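Local coordinates for SusD-like carbohydrate binding protein (PDB 3LEW) that probably binds carbohydrate at the outer membrane, as a SusD-family protein thought to take part in nutrient uptake, at residues Y174-I178 / A212-Q218; L181-L185 / V205-L209; Y242-N247 / K328-R332. All coordinates share one frame; numbering follows the deposited sequence.

How the contacts relate
Contacts 1 and 2 are two levels of a single interface: both join helix 170-187 to helix 202-215, and contact 2 falls within the span of chain that contact 1 brackets. Their centres lie about 11 Å apart, and they meet where Ala212 of one packs on Leu181 of the other. Both are buried and apolar, but contact 2 packs branched aliphatic chains, whereas contact 1 mixes small alanines with an aromatic ring as helix 202-215 ends. Contact 3 is mostly buried too, yet its centre is about 31 Å from that of contact 1. Joining two segments that are largely irregular, it relies on hydrogen bonds, water and aromatic contacts.

Contact 1: residues Y174-I178 / A212-Q218; sequences YAQSI and ACLYARQ
Tyr174 lays its ring over the last turn of helix 202-215, with Ala216 CA above the ring centre and Ala216 CB 3.8 Å from Tyr174 CD1. The phenol end reaches on to Tyr215, whose CB lies 3.3 Å from Tyr174 OH. Tyr215 has CG anti to its carbonyl carbon (chi1 -66°), which turns its own ring off toward helix 408-414 and leaves mainly the CB for Tyr174. Aliphatic packing continues with Ile178. Its CD1 touches Ala216 CB at 3.6 Å, its CG1 lies 4.0 Å from Ala212 CB, and CD1 and CG2 both touch Cys213 SG. Ala212 and Ala216 suit their places because a single methyl leaves room for the larger partners; Tyr174 CA and Ala216 CA approach to 6.1 Å. Ser177 OG, beside Ala212 CB, is hydrogen-bonded to Gly126 O of helix 111-135, a suitable role for a small hydroxyl on a buried helix face. Backbone bonds then end helix 202-215: Gln218 N binds Cys213 O at 2.9 Å, Arg217 N binds Leu214 O, and Arg217 takes a positive phi. This is a Schellman motif closing a helix in a packed helical layer, consistent with the TPR-related scaffold of SusD proteins.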
# COMPACT_ATOMS: atom_id res chain seq x y z
N TYR A 174 4.28 -2.61 16.34
CA TYR A 174 4.44 -1.18 16.00
C TYR A 174 5.72 -0.57 16.64
O TYR A 174 6.46 0.15 15.97
CB TYR A 174 3.19 -0.35 16.32
CG TYR A 174 2.15 -0.30 15.22
CD1 TYR A 174 2.45 0.28 13.98
CD2 TYR A 174 0.86 -0.75 15.45
CE1 TYR A 174 1.52 0.34 12.97
CE2 TYR A 174 -0.10 -0.69 14.43
CZ TYR A 174 0.24 -0.11 13.21
OH TYR A 174 -0.68 -0.02 12.20
N ALA A 175 5.98 -0.84 17.92
CA ALA A 175 7.12 -0.28 18.61
C ALA A 175 8.44 -0.77 17.98
O ALA A 175 9.40 -0.02 17.87
CB ALA A 175 7.08 -0.59 20.14
N GLN A 176 8.45 -2.04 17.56
CA GLN A 176 9.61 -2.64 16.90
C GLN A 176 9.86 -1.94 15.57
O GLN A 176 10.98 -1.57 15.28
CB GLN A 176 9.38 -4.15 16.65
CG GLN A 176 10.56 -4.90 16.00
CD GLN A 176 11.77 -4.91 16.89
OE1 GLN A 176 11.67 -5.26 18.08
NE2 GLN A 176 12.93 -4.51 16.36
N SER A 177 8.81 -1.70 14.80
CA SER A 177 8.94 -1.00 13.52
C SER A 177 9.54 0.39 13.71
O SER A 177 10.57 0.76 13.08
CB SER A 177 7.58 -0.89 12.85
OG SER A 177 7.63 -0.16 11.64
N ILE A 178 8.93 1.16 14.60
CA ILE A 178 9.36 2.52 14.87
C ILE A 178 10.79 2.54 15.41
O ILE A 178 11.62 3.33 14.93
CB ILE A 178 8.39 3.24 15.77
CG1 ILE A 178 7.05 3.46 15.05
CG2 ILE A 178 8.93 4.60 16.26
CD1 ILE A 178 5.90 3.84 15.99
N ALA A 212 4.62 4.99 9.77
CA ALA A 212 4.58 4.09 10.93
C ALA A 212 4.08 4.77 12.20
O ALA A 212 3.25 4.21 12.94
CB ALA A 212 5.98 3.42 11.16
N CYS A 213 4.57 5.99 12.43
CA CYS A 213 4.16 6.73 13.56
C CYS A 213 2.72 7.16 13.48
O CYS A 213 2.04 7.10 14.49
CB CYS A 213 5.05 7.94 13.78
SG CYS A 213 6.74 7.50 14.33
N LEU A 214 2.25 7.52 12.30
CA LEU A 214 0.82 7.79 12.13
C LEU A 214 -0.04 6.56 12.48
O LEU A 214 -1.04 6.67 13.22
CB LEU A 214 0.51 8.27 10.71
CG LEU A 214 -0.95 8.72 10.51
CD1 LEU A 214 -1.10 10.16 11.05
CD2 LEU A 214 -1.36 8.66 9.00
N TYR A 215 0.30 5.40 11.91
CA TYR A 215 -0.48 4.21 12.11
C TYR A 215 -0.48 3.74 13.57
O TYR A 215 -1.50 3.24 14.05
CB TYR A 215 0.02 3.09 11.21
CG TYR A 215 -0.15 3.29 9.72
CD1 TYR A 215 -0.68 4.45 9.16
CD2 TYR A 215 0.24 2.29 8.84
CE1 TYR A 215 -0.82 4.59 7.80
CE2 TYR A 215 0.08 2.44 7.49
CZ TYR A 215 -0.45 3.57 6.97
OH TYR A 215 -0.54 3.72 5.59
N ALA A 216 0.63 3.97 14.26
CA ALA A 216 0.79 3.69 15.68
C ALA A 216 0.17 4.73 16.63
O ALA A 216 0.25 4.57 17.85
CB ALA A 216 2.31 3.51 16.01
N ARG A 217 -0.41 5.80 16.07
CA ARG A 217 -1.03 6.89 16.83
C ARG A 217 -0.05 7.71 17.67
O ARG A 217 -0.41 8.26 18.73
CB ARG A 217 -2.23 6.36 17.67
CG ARG A 217 -3.14 5.51 16.82
CD ARG A 217 -4.44 5.06 17.56
NE ARG A 217 -5.39 6.16 17.78
CZ ARG A 217 -6.25 6.61 16.88
NH1 ARG A 217 -6.32 6.08 15.69
NH2 ARG A 217 -7.07 7.63 17.18
N GLN A 218 1.21 7.76 17.18
CA GLN A 218 2.28 8.58 17.75
C GLN A 218 2.30 9.91 16.99
O GLN A 218 3.15 10.14 16.11
CB GLN A 218 3.62 7.85 17.59
CG GLN A 218 3.71 6.61 18.48
CD GLN A 218 3.78 6.96 19.94
OE1 GLN A 218 4.23 8.04 20.31
NE2 GLN A 218 3.33 6.07 20.79

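Contact 2: residues L181-L185 / V205-L209; sequences LEEAL and VLGIL
An antiparallel helix pair, of the kind that builds the TPR-related part of SusD proteins, is joined here as Leu181 and Leu185 pack on Val205, Leu206, Ile208 and Leu209. The axes of the two short segments pass 9.6 Å apart at 159° between their directions. Leu181 is used on two sides: its CB meets Leu209 CD2 at 3.6 Å, while its CD1 reaches Ile208 CG2 at 3.6 Å, the side chains crossing at about a right angle. Leu185 forks, its CG anti to the backbone N (chi1 -169°), so that CD1 lies 3.6 Å from Leu206 CD2 and CD2 3.9 Å from Leu209 CD1. Val205 presses CG1 against the backbone of the facing helix, 3.4 Å from Leu181 O, already bonded to Leu185 N, and on Leu185 CD1; a short, beta-branched residue fits so close to a backbone. Glu182 lends its aliphatic part, CG resting 3.8 Å from Leu209 CD2, and carries its carboxylate on to Lys221 and Tyr225. Ala123 of helix 111-135 touches Leu181, Ala184 and Val205. With methyl and methylene groups doing the work, cohesion probably rests on close fit and burial of apolar surface, while the Glu182 carboxylate pairs with helix 219-232.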
# COMPACT_ATOMS: atom_id res chain seq x y z
N LEU A 181 13.30 1.87 12.58
CA LEU A 181 13.36 3.01 11.68
C LEU A 181 14.07 4.25 12.34
O LEU A 181 14.85 4.96 11.68
CB LEU A 181 11.95 3.37 11.22
CG LEU A 181 11.36 2.38 10.20
CD1 LEU A 181 9.82 2.43 10.19
CD2 LEU A 181 11.89 2.62 8.79
N GLU A 182 13.90 4.42 13.66
CA GLU A 182 14.58 5.51 14.35
C GLU A 182 16.06 5.20 14.42
O GLU A 182 16.88 6.11 14.33
CB GLU A 182 13.99 5.79 15.76
CG GLU A 182 12.60 6.42 15.67
CD GLU A 182 11.97 6.69 17.00
OE1 GLU A 182 12.31 5.97 17.99
OE2 GLU A 182 11.18 7.67 17.06
N GLU A 183 16.41 3.93 14.63
CA GLU A 183 17.84 3.54 14.60
C GLU A 183 18.46 3.76 13.21
O GLU A 183 19.58 4.25 13.10
CB GLU A 183 17.99 2.09 15.01
CG GLU A 183 17.89 1.95 16.49
CD GLU A 183 18.13 0.52 17.03
OE1 GLU A 183 18.47 -0.41 16.25
OE2 GLU A 183 17.95 0.36 18.29
N ALA A 184 17.71 3.40 12.17
CA ALA A 184 18.12 3.67 10.78
C ALA A 184 18.32 5.15 10.50
O ALA A 184 19.26 5.53 9.79
CB ALA A 184 17.12 3.08 9.81
N LEU A 185 17.41 5.97 11.00
CA LEU A 185 17.51 7.41 10.78
C LEU A 185 18.83 7.99 11.29
O LEU A 185 19.39 8.88 10.69
CB LEU A 185 16.34 8.16 11.40
CG LEU A 185 16.18 9.63 11.03
CD1 LEU A 185 15.77 9.74 9.59
CD2 LEU A 185 15.10 10.28 11.95
N VAL A 205 13.70 6.91 4.89
CA VAL A 205 13.49 6.59 6.31
C VAL A 205 12.48 7.56 6.98
O VAL A 205 11.58 7.12 7.69
CB VAL A 205 14.80 6.54 7.08
CG1 VAL A 205 14.53 6.25 8.58
CG2 VAL A 205 15.75 5.43 6.49
N LEU A 206 12.63 8.87 6.76
CA LEU A 206 11.70 9.83 7.33
C LEU A 206 10.28 9.52 6.87
O LEU A 206 9.33 9.62 7.66
CB LEU A 206 12.07 11.28 6.90
CG LEU A 206 13.31 11.89 7.57
CD1 LEU A 206 13.66 13.21 6.88
CD2 LEU A 206 13.06 12.11 9.12
N GLY A 207 10.12 9.13 5.60
CA GLY A 207 8.79 8.89 5.09
C GLY A 207 8.18 7.65 5.71
O GLY A 207 6.98 7.64 6.11
N ILE A 208 8.95 6.55 5.75
CA ILE A 208 8.38 5.31 6.35
C ILE A 208 8.10 5.53 7.86
O ILE A 208 7.08 5.04 8.41
CB ILE A 208 9.29 4.06 6.19
CG1 ILE A 208 9.66 3.83 4.72
CG2 ILE A 208 8.57 2.82 6.82
CD1 ILE A 208 10.96 2.94 4.53
N LEU A 209 9.00 6.27 8.52
CA LEU A 209 8.77 6.65 9.93
C LEU A 209 7.50 7.43 10.13
O LEU A 209 6.76 7.20 11.11
CB LEU A 209 9.91 7.53 10.48
CG LEU A 209 10.95 6.89 11.35
CD1 LEU A 209 12.00 7.94 11.67
CD2 LEU A 209 10.32 6.28 12.60

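Contact 3: residues Y242-N247 / K328-R332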
# COMPACT_ATOMS: atom_id res chain seq x y z
N TYR A 242 0.98 13.51 -13.54
CA TYR A 242 -0.09 12.68 -12.94
C TYR A 242 -0.84 11.82 -13.98
O TYR A 242 -1.30 10.70 -13.69
CB TYR A 242 -1.10 13.58 -12.21
CG TYR A 242 -1.79 12.94 -11.03
CD1 TYR A 242 -2.91 12.15 -11.20
CD2 TYR A 242 -1.30 13.10 -9.73
CE1 TYR A 242 -3.54 11.54 -10.11
CE2 TYR A 242 -1.94 12.49 -8.64
CZ TYR A 242 -3.06 11.74 -8.84
OH TYR A 242 -3.71 11.14 -7.78
N LYS A 243 -0.95 12.35 -15.20
CA LYS A 243 -1.62 11.66 -16.30
C LYS A 243 -0.71 10.75 -17.12
O LYS A 243 -1.16 10.14 -18.09
CB LYS A 243 -2.28 12.68 -17.21
CG LYS A 243 -3.52 13.32 -16.59
CD LYS A 243 -4.18 14.32 -17.52
CE LYS A 243 -5.51 14.87 -16.93
NZ LYS A 243 -6.02 16.01 -17.74
N ALA A 244 0.57 10.64 -16.74
CA ALA A 244 1.55 9.88 -17.51
C ALA A 244 1.56 8.38 -17.27
O ALA A 244 2.36 7.68 -17.88
CB ALA A 244 2.98 10.46 -17.25
N GLY A 245 0.70 7.86 -16.39
CA GLY A 245 0.49 6.41 -16.28
C GLY A 245 0.98 5.76 -14.99
O GLY A 245 0.88 4.55 -14.84
N PHE A 246 1.54 6.55 -14.04
CA PHE A 246 1.98 6.00 -12.72
C PHE A 246 2.88 4.74 -12.87
O PHE A 246 2.74 3.77 -12.13
CB PHE A 246 0.77 5.75 -11.79
CG PHE A 246 0.43 6.94 -10.92
CD1 PHE A 246 -0.17 8.04 -11.46
CD2 PHE A 246 0.71 6.93 -9.56
CE1 PHE A 246 -0.46 9.17 -10.69
CE2 PHE A 246 0.41 8.07 -8.78
CZ PHE A 246 -0.18 9.16 -9.36
N ASN A 247 3.83 4.83 -13.78
CA ASN A 247 4.57 3.67 -14.28
C ASN A 247 6.10 3.86 -14.42
O ASN A 247 6.75 3.02 -15.01
CB ASN A 247 3.97 3.21 -15.57
CG ASN A 247 4.09 4.27 -16.66
OD1 ASN A 247 4.98 5.14 -16.59
ND2 ASN A 247 3.19 4.24 -17.67
N LYS A 328 -5.35 6.24 -14.41
CA LYS A 328 -4.20 6.50 -13.51
C LYS A 328 -2.99 5.60 -13.78
O LYS A 328 -1.87 6.09 -13.98
CB LYS A 328 -4.64 6.37 -12.05
CG LYS A 328 -3.61 6.75 -11.02
CD LYS A 328 -4.21 6.78 -9.63
CE LYS A 328 -3.17 7.09 -8.60
NZ LYS A 328 -3.69 7.20 -7.21
N PHE A 329 -3.23 4.28 -13.78
CA PHE A 329 -2.16 3.29 -13.96
C PHE A 329 -2.23 2.73 -15.38
O PHE A 329 -3.29 2.21 -15.81
CB PHE A 329 -2.31 2.13 -13.00
CG PHE A 329 -2.16 2.51 -11.58
CD1 PHE A 329 -0.92 2.55 -11.01
CD2 PHE A 329 -3.28 2.78 -10.80
CE1 PHE A 329 -0.75 2.89 -9.66
CE2 PHE A 329 -3.14 3.10 -9.47
CZ PHE A 329 -1.85 3.15 -8.90
N ARG A 330 -1.14 2.89 -16.12
CA ARG A 330 -1.00 2.26 -17.42
C ARG A 330 0.36 1.64 -17.60
O ARG A 330 1.31 2.16 -17.13
CB ARG A 330 -1.24 3.25 -18.54
CG ARG A 330 -2.55 3.98 -18.41
CD ARG A 330 -2.85 4.91 -19.59
NE ARG A 330 -1.81 5.88 -19.94
CZ ARG A 330 -1.63 7.06 -19.32
NH1 ARG A 330 -2.41 7.41 -18.29
NH2 ARG A 330 -0.69 7.88 -19.73
N PHE A 331 0.43 0.51 -18.31
CA PHE A 331 1.72 -0.03 -18.70
C PHE A 331 2.58 1.05 -19.35
O PHE A 331 2.11 1.87 -20.15
CB PHE A 331 1.54 -1.18 -19.72
CG PHE A 331 1.27 -2.55 -19.10
CD1 PHE A 331 2.32 -3.32 -18.64
CD2 PHE A 331 -0.03 -3.07 -19.00
CE1 PHE A 331 2.09 -4.56 -18.09
CE2 PHE A 331 -0.26 -4.29 -18.44
CZ PHE A 331 0.81 -5.06 -18.01
N ARG A 332 3.85 1.06 -19.01
CA ARG A 332 4.83 1.92 -19.67
C ARG A 332 5.18 1.38 -21.04
O ARG A 332 5.16 2.11 -22.04
CB ARG A 332 6.07 2.11 -18.81
CG ARG A 332 7.05 3.08 -19.42
CD ARG A 332 8.23 3.31 -18.51
NE ARG A 332 9.21 2.20 -18.60
CZ ARG A 332 9.51 1.35 -17.61
NH1 ARG A 332 8.89 1.41 -16.48
NH2 ARG A 332 10.44 0.44 -17.77
O HOH W 1 -1.79 8.58 -15.19
O HOH W 2 -5.69 9.38 -7.49
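Lys243 O is gripped by both end nitrogens of Arg330, NH2 at 2.8 Å and NH1 at 3.0 Å. NH2 arrives on a lone pair in the carbonyl plane, whereas NH1 stands above it; arginine suits the site because its fork can hold a single oxygen and its flat face rest over Gly245 CA. The backbones join too, Arg330 N binding Gly245 O at 2.9 Å, nearly straight (170°). Gly245 leaves helix 239-242 with positive phi, at angles that would jam a side chain against the preceding carbonyl, which calls for glycine. The bonds from Arg330 fasten this helix end to the loop after strand 321-326. A water accepts from Gly245 N at 2.9 Å, within bonding distance of Tyr242 O and Lys328 O. Asn247, its CG between backbone N and carbonyl carbon (chi1 63°), sends ND2 to Arg330 O at 2.9 Å, and its carbonyl O accepts from Arg332 NH1 at 3.1 Å; that arginine also pairs with Asp340. Phe246 turns its edge toward the face of Phe329, their planes at 62°. The Lys328 chain runs over one face of the Phe246 ring, CE making a CH-pi contact 3.8 Å from the centroid, before NZ reaches Trp403 O and Glu405.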